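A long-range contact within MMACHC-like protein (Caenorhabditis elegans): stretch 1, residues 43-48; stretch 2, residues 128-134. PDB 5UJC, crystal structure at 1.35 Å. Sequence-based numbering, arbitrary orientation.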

# COMPACT_ATOMS: atom_id res chain seq x y z
N SER A 43 22.37 -4.84 -2.28
CA SER A 43 21.48 -4.65 -3.40
C SER A 43 21.27 -3.14 -3.68
O SER A 43 21.47 -2.31 -2.79
N PRO A 44 20.81 -2.80 -4.88
CA PRO A 44 20.50 -1.39 -5.18
C PRO A 44 19.41 -0.80 -4.26
O PRO A 44 19.27 0.43 -4.16
N PHE A 45 18.63 -1.68 -3.66
CA PHE A 45 17.50 -1.30 -2.83
C PHE A 45 17.88 -1.05 -1.37
O PHE A 45 17.08 -0.57 -0.61
N ALA A 46 19.09 -1.43 -0.96
CA ALA A 46 19.51 -1.22 0.42
C ALA A 46 19.38 0.28 0.79
O ALA A 46 19.75 1.13 0.02
N LEU A 47 18.83 0.56 1.96
CA LEU A 47 18.59 1.93 2.38
C LEU A 47 19.73 2.41 3.28
O LEU A 47 20.24 1.63 4.10
N PRO A 48 20.10 3.70 3.16
CA PRO A 48 21.32 4.22 3.81
C PRO A 48 21.07 4.71 5.25
O PRO A 48 21.30 5.87 5.56
N ARG A 128 14.07 5.22 -12.72
CA ARG A 128 12.77 4.54 -12.56
C ARG A 128 12.87 3.29 -11.67
O ARG A 128 12.00 2.41 -11.73
N ARG A 129 13.85 3.26 -10.78
CA ARG A 129 13.90 2.22 -9.74
C ARG A 129 13.01 2.65 -8.59
O ARG A 129 13.14 3.77 -8.09
N PRO A 130 12.13 1.75 -8.11
CA PRO A 130 11.38 2.10 -6.91
C PRO A 130 12.32 2.38 -5.74
O PRO A 130 13.28 1.68 -5.55
N LYS A 131 12.02 3.44 -4.99
CA LYS A 131 12.84 3.79 -3.85
C LYS A 131 12.73 2.84 -2.70
O LYS A 131 13.68 2.72 -1.91
N ILE A 132 11.57 2.21 -2.53
CA ILE A 132 11.40 1.23 -1.47
C ILE A 132 10.41 0.16 -1.90
O ILE A 132 9.43 0.46 -2.61
N LEU A 133 10.72 -1.09 -1.56
CA LEU A 133 9.92 -2.23 -2.02
C LEU A 133 8.89 -2.58 -0.96
O LEU A 133 9.22 -3.13 0.10
N MET A 134 7.66 -2.19 -1.22
CA MET A 134 6.61 -2.22 -0.20
C MET A 134 6.20 -3.60 0.26
O MET A 134 5.90 -3.81 1.44

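Packing of residues 43-48 against residues 128-134 in the MMACHC-like protein, two segments without regular helix or strand except that the second ends where a helix begins, with Leu133 at the N-cap position and Met134 in the helix. The segments are at least 84 residues apart in sequence wherever they touch and together bury 360 Å² of surface. Aromatic packing dominates. The CA-to-CB bond of Phe45 points sideways, but its m rotamer (chi1 -68°, chi2 -76°) brings the ring nearer to the second stretch, and Phe45 has the largest area covered of any residue in the contact. The ring is held between two side chains whose CA-to-CB bonds point toward the first stretch. Over one face lies Leu133 (m, t), with CD1 3.6 Å from the Phe45 ring centroid and only 9° off the ring normal, a well-centred CH-pi contact; CG of Leu133 approaches CD1 of Phe45 to 3.7 Å. Over the opposite face runs the aliphatic part of Arg129, extended through chi1 and chi2 (both t) before chi3 turns to p. Its CD makes a second CH-pi contact 4.1 Å from the Phe45 ring centroid, and its CG lies 3.5 Å from Phe45 CE1. The ring edge faces the backbone, with Phe45 CE1 3.5 Å from Pro130 O, while CD of the Pro130 ring is a more distant apolar neighbour, 4.3 Å from Phe45 CE1.

A smaller apolar contact lies at Leu47 (m, t), whose CA-to-CB bond is sideways but whose end comes nearer the other stretch. Its CD1 meets CD1 of Ile132 (t, t) at 3.7 Å, and its CD2 rests 3.8 Å from Lys131 O. Lys131 contributes backbone here; its CA-to-CB bond points away.

Polar contacts are led by the guanidinium of Arg129. Pro44 O sits over one of its faces, 3.3 Å from Arg129 CZ; from this position the carbonyl makes no hydrogen bond with Arg129 NH2, 3.5 Å away, because the angle is poor. Arg129 NH1 is 3.0 Å from Pro130 O within its own stretch. No direct hydrogen bond joins the two stretches. Instead, one water bridges their backbones, donating to Phe45 O at 2.6 Å and to Lys131 O at 2.8 Å.

The first stretch is shaped by a type I turn from Ser43 to Ala46, closed by Ala46 N to Ser43 O (3.1 Å). Within it, Phe45 N donates to Ser43 OG (3.1 Å), a side-chain hydrogen bond beside the backbone one. Ala46 points away and adds nothing to the interface. Co-methylcobalamin also touches this region.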

# COMPACT_ATOMS: atom_id res chain seq x y z
CB SER A 43 20.18 -5.36 -3.18
OG SER A 43 19.30 -4.57 -2.64
CB PRO A 44 20.02 -1.44 -6.63
CG PRO A 44 20.61 -2.64 -7.19
CD PRO A 44 20.75 -3.64 -6.08
CB PHE A 45 16.43 -2.39 -2.92
CG PHE A 45 15.80 -2.48 -4.27
CD1 PHE A 45 14.88 -1.55 -4.67
CD2 PHE A 45 16.18 -3.48 -5.17
CE1 PHE A 45 14.33 -1.59 -5.92
CE2 PHE A 45 15.61 -3.54 -6.41
CZ PHE A 45 14.67 -2.61 -6.78
CB ALA A 46 20.94 -1.70 0.62
CB LEU A 47 17.27 2.02 3.13
CG LEU A 47 16.05 1.64 2.31
CD1 LEU A 47 14.82 1.47 3.21
CD2 LEU A 47 15.79 2.69 1.24
CB PRO A 48 21.71 5.37 2.89
CG PRO A 48 20.42 5.90 2.42
CD PRO A 48 19.56 4.68 2.19
CB ARG A 128 12.09 4.20 -13.90
CG ARG A 128 11.97 5.37 -14.87
CD ARG A 128 11.09 5.06 -16.11
NE ARG A 128 9.71 4.66 -15.74
CZ ARG A 128 8.74 5.49 -15.35
NH1 ARG A 128 8.94 6.82 -15.33
NH2 ARG A 128 7.55 5.00 -15.01
CB ARG A 129 15.33 1.99 -9.23
CG ARG A 129 15.39 0.88 -8.19
CD ARG A 129 16.78 0.61 -7.65
NE ARG A 129 17.45 1.81 -7.10
CZ ARG A 129 17.23 2.37 -5.89
NH1 ARG A 129 16.19 1.98 -5.10
NH2 ARG A 129 18.00 3.38 -5.50
CB PRO A 130 10.54 0.85 -6.64
CG PRO A 130 10.42 0.19 -7.96
CD PRO A 130 11.74 0.43 -8.63
CB LYS A 131 12.55 5.21 -3.40
CG LYS A 131 12.88 6.26 -4.44
CD LYS A 131 13.11 7.64 -3.84
CE LYS A 131 14.55 7.78 -3.35
NZ LYS A 131 15.02 9.20 -3.40
CB ILE A 132 11.00 1.89 -0.14
CG1 ILE A 132 11.22 0.91 1.04
CG2 ILE A 132 9.57 2.41 -0.18
CD1 ILE A 132 11.20 1.59 2.38
CB LEU A 133 10.83 -3.42 -2.34
CG LEU A 133 11.77 -3.17 -3.53
CD1 LEU A 133 12.63 -4.37 -3.75
CD2 LEU A 133 10.99 -2.80 -4.80
CB MET A 134 5.38 -1.48 -0.72
CG MET A 134 5.56 -0.03 -0.84
SD MET A 134 5.87 0.74 0.75
CE MET A 134 5.85 2.45 0.29
O HOH W 1 14.72 0.18 -1.44